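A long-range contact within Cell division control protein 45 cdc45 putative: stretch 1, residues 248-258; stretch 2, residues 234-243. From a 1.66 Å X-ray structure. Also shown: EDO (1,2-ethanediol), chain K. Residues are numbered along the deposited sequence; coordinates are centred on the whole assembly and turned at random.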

# COMPACT_ATOMS: atom_id res chain seq x y z
N LYS A 248 -29.75 9.42 0.03
CA LYS A 248 -29.85 10.66 -0.74
C LYS A 248 -28.53 11.41 -0.86
O LYS A 248 -28.48 12.43 -1.55
CB LYS A 248 -30.89 11.58 -0.10
CG LYS A 248 -32.33 11.11 -0.25
CD LYS A 248 -32.96 11.66 -1.52
CE LYS A 248 -34.44 11.31 -1.59
NZ LYS A 248 -35.13 12.07 -2.67
N THR A 249 -27.47 10.95 -0.19
CA THR A 249 -26.18 11.62 -0.24
C THR A 249 -25.28 10.96 -1.28
O THR A 249 -25.44 9.76 -1.56
CB THR A 249 -25.52 11.57 1.14
OG1 THR A 249 -25.43 10.20 1.57
CG2 THR A 249 -26.35 12.38 2.17
N PRO A 250 -24.37 11.71 -1.91
CA PRO A 250 -23.49 11.11 -2.91
C PRO A 250 -22.43 10.19 -2.35
O PRO A 250 -21.78 9.49 -3.14
CB PRO A 250 -22.83 12.32 -3.59
CG PRO A 250 -22.98 13.42 -2.59
CD PRO A 250 -24.33 13.18 -1.97
N MSE A 251 -22.19 10.24 -1.04
CA MSE A 251 -21.29 9.33 -0.35
C MSE A 251 -22.02 8.89 0.91
O MSE A 251 -22.93 9.58 1.36
CB MSE A 251 -19.95 9.99 -0.02
CG MSE A 251 -19.14 10.42 -1.25
SE MSE A 251 -17.65 11.64 -0.84
CE MSE A 251 -18.66 13.25 -0.50
N CYS A 252 -21.61 7.75 1.48
CA CYS A 252 -22.23 7.28 2.72
C CYS A 252 -21.30 6.27 3.38
O CYS A 252 -20.28 5.88 2.82
CB CYS A 252 -23.60 6.68 2.45
SG CYS A 252 -23.53 5.11 1.57
N VAL A 253 -21.69 5.85 4.59
CA VAL A 253 -20.95 4.87 5.37
C VAL A 253 -21.92 3.81 5.86
O VAL A 253 -23.01 4.14 6.35
CB VAL A 253 -20.25 5.53 6.58
CG1 VAL A 253 -19.65 4.48 7.50
CG2 VAL A 253 -19.20 6.50 6.11
N LYS A 254 -21.53 2.55 5.75
CA LYS A 254 -22.32 1.47 6.33
C LYS A 254 -21.38 0.43 6.93
O LYS A 254 -20.25 0.26 6.47
CB LYS A 254 -23.26 0.80 5.33
CG LYS A 254 -22.58 0.13 4.18
CD LYS A 254 -23.55 -0.79 3.43
CE LYS A 254 -23.56 -2.18 4.03
NZ LYS A 254 -24.31 -3.15 3.18
N MSE A 255 -21.86 -0.24 7.97
CA MSE A 255 -21.16 -1.41 8.53
C MSE A 255 -21.00 -2.43 7.42
O MSE A 255 -21.89 -2.61 6.61
CB MSE A 255 -21.93 -2.00 9.71
CG MSE A 255 -21.22 -3.18 10.39
SE MSE A 255 -19.46 -2.72 11.13
CE MSE A 255 -19.96 -1.05 12.06
N ASP A 256 -19.85 -3.09 7.36
CA ASP A 256 -19.54 -3.94 6.22
C ASP A 256 -18.71 -5.13 6.70
O ASP A 256 -18.14 -5.12 7.79
CB ASP A 256 -18.79 -3.15 5.16
CG ASP A 256 -18.94 -3.73 3.77
OD1 ASP A 256 -19.75 -4.65 3.58
OD2 ASP A 256 -18.23 -3.24 2.85
N CYS A 257 -18.66 -6.16 5.87
CA CYS A 257 -17.86 -7.36 6.10
C CYS A 257 -16.64 -7.31 5.18
O CYS A 257 -16.77 -7.46 3.96
CB CYS A 257 -18.70 -8.61 5.84
SG CYS A 257 -17.82 -10.14 6.19
N GLN A 258 -15.47 -7.10 5.76
CA GLN A 258 -14.31 -6.66 4.97
C GLN A 258 -13.54 -7.84 4.37
O GLN A 258 -12.35 -8.02 4.58
CB GLN A 258 -13.39 -5.80 5.82
CG GLN A 258 -14.07 -4.53 6.33
CD GLN A 258 -14.56 -3.65 5.21
OE1 GLN A 258 -14.21 -3.85 4.03
NE2 GLN A 258 -15.36 -2.66 5.54
C1 EDO K . -21.28 -7.52 2.90
O1 EDO K . -22.60 -7.35 3.42
C2 EDO K . -21.27 -7.13 1.42
O2 EDO K . -21.78 -5.81 1.26
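Stretch 2, residues 234-243: QLETLEITDL

Stretch 2 runs parallel to the strand 251-257 of stretch 1. It is extended from Leu235 to Glu239, with a short, weakly bonded strand at about 237-238; a type I beta turn runs from Glu239 to Asp242. The two stretches bury 620 Å² between them.

The pairing centres on Leu238, which bridges Lys254 with a CA-CA distance of 4.1 Å. Leu238 uses both of its backbone polar atoms. Its N donates to Val253 O at 2.8 Å and nearly straight, and its O accepts from Met255 N at 2.8 Å. Leu238 O also receives a CA-H...O contact from Lys254 CA at 3.2 Å.

Glu236 O is 4.4 Å from Val253 N, too far for a direct bond, and water 1 joins them. It donates to Glu236 O at 2.6 Å and accepts from Val253 N at 3.0 Å. Glu236 O and Val253 O lie 3.3 Å apart, but both are acceptors and do not bond.

The Lys254 side chain follows stretch 2 into the turn. Its NZ donates to Ile240 O at 2.7 Å and to Asp242 O at 2.8 Å, so the ammonium group satisfies two carbonyls of the turn. The turn is closed by Asp242 N donating to Glu239 O at 2.9 Å.

Met255 O is buried without a hydrogen-bonding partner; its closest contact with stretch 2 is a CA-H...O contact from Ile240 CA at 3.3 Å. Within stretch 1, Thr249 OG1 donates to Met251 O at 2.6 Å.

Apolar packing flanks these bonds. Leu235 points toward stretch 1, its CD1 4.3 Å from Val253 CG2. Leu238 CD1 is 4.3 Å from Cys252 CB. Ile240 CB lies 4.2 Å from Met255 CB, and its CD1 reaches Cys257 CB at 4.3 Å. A 1,2-ethanediol, probably from the crystallisation liquor, makes a weak hydrogen bond from O2 to Asp256 OD1 at 3.3 Å.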

# COMPACT_ATOMS: atom_id res chain seq x y z
N GLN A 234 -21.66 14.98 8.07
CA GLN A 234 -22.93 14.78 8.78
C GLN A 234 -23.66 13.53 8.26
O GLN A 234 -24.86 13.56 7.96
CB GLN A 234 -23.80 16.03 8.68
CG GLN A 234 -23.29 17.18 9.53
CD GLN A 234 -23.33 16.87 11.02
OE1 GLN A 234 -24.39 16.78 11.60
NE2 GLN A 234 -22.16 16.68 11.61
N LEU A 235 -22.94 12.43 8.20
CA LEU A 235 -23.50 11.16 7.78
C LEU A 235 -23.92 10.33 9.00
O LEU A 235 -23.63 10.67 10.15
CB LEU A 235 -22.49 10.38 6.94
CG LEU A 235 -22.00 11.07 5.66
CD1 LEU A 235 -20.89 10.27 5.02
CD2 LEU A 235 -23.16 11.28 4.70
N GLU A 236 -24.65 9.27 8.72
CA GLU A 236 -24.98 8.24 9.71
C GLU A 236 -24.40 6.91 9.24
O GLU A 236 -24.34 6.64 8.04
CB GLU A 236 -26.49 8.12 9.89
CG GLU A 236 -27.15 9.35 10.50
CD GLU A 236 -28.65 9.20 10.64
OE1 GLU A 236 -29.21 8.24 10.07
OE2 GLU A 236 -29.27 10.04 11.33
N THR A 237 -23.97 6.09 10.19
CA THR A 237 -23.45 4.76 9.87
C THR A 237 -24.64 3.85 9.62
O THR A 237 -25.44 3.58 10.53
CB THR A 237 -22.56 4.23 10.98
OG1 THR A 237 -21.46 5.13 11.18
CG2 THR A 237 -22.00 2.88 10.60
N LEU A 238 -24.78 3.38 8.39
CA LEU A 238 -25.91 2.55 8.01
C LEU A 238 -25.63 1.09 8.34
O LEU A 238 -24.48 0.66 8.51
CB LEU A 238 -26.19 2.72 6.52
CG LEU A 238 -26.44 4.18 6.10
CD1 LEU A 238 -26.46 4.31 4.58
CD2 LEU A 238 -27.72 4.70 6.71
N GLU A 239 -26.72 0.32 8.45
CA GLU A 239 -26.61 -1.07 8.86
C GLU A 239 -26.05 -1.93 7.74
O GLU A 239 -26.16 -1.61 6.55
CB GLU A 239 -27.98 -1.60 9.30
CG GLU A 239 -28.55 -0.92 10.54
CD GLU A 239 -29.90 -1.48 10.93
OE1 GLU A 239 -30.29 -2.55 10.41
OE2 GLU A 239 -30.59 -0.85 11.77
N ILE A 240 -25.49 -3.08 8.14
CA ILE A 240 -24.82 -3.95 7.18
C ILE A 240 -25.80 -4.49 6.16
O ILE A 240 -25.40 -4.84 5.04
CB ILE A 240 -24.09 -5.09 7.91
CG1 ILE A 240 -23.14 -5.81 6.95
CG2 ILE A 240 -25.09 -6.09 8.49
CD1 ILE A 240 -22.08 -6.64 7.66
N THR A 241 -27.09 -4.57 6.51
CA THR A 241 -28.10 -5.06 5.57
C THR A 241 -28.56 -4.00 4.57
O THR A 241 -29.34 -4.31 3.67
CB THR A 241 -29.32 -5.57 6.34
OG1 THR A 241 -29.75 -4.56 7.26
CG2 THR A 241 -28.97 -6.83 7.12
N ASP A 242 -28.09 -2.76 4.70
CA ASP A 242 -28.54 -1.68 3.83
C ASP A 242 -27.86 -1.77 2.47
O ASP A 242 -26.63 -1.80 2.38
CB ASP A 242 -28.23 -0.32 4.48
CG ASP A 242 -29.08 0.80 3.93
OD1 ASP A 242 -29.38 0.79 2.71
OD2 ASP A 242 -29.44 1.70 4.71
N LEU A 243 -28.66 -1.80 1.41
CA LEU A 243 -28.13 -1.86 0.05
C LEU A 243 -27.97 -0.49 -0.58
O LEU A 243 -27.51 -0.39 -1.72
CB LEU A 243 -29.01 -2.76 -0.82
CG LEU A 243 -28.97 -4.24 -0.44
CD1 LEU A 243 -30.02 -5.03 -1.21
CD2 LEU A 243 -27.58 -4.85 -0.68
O HOH W 1 -24.03 7.36 5.59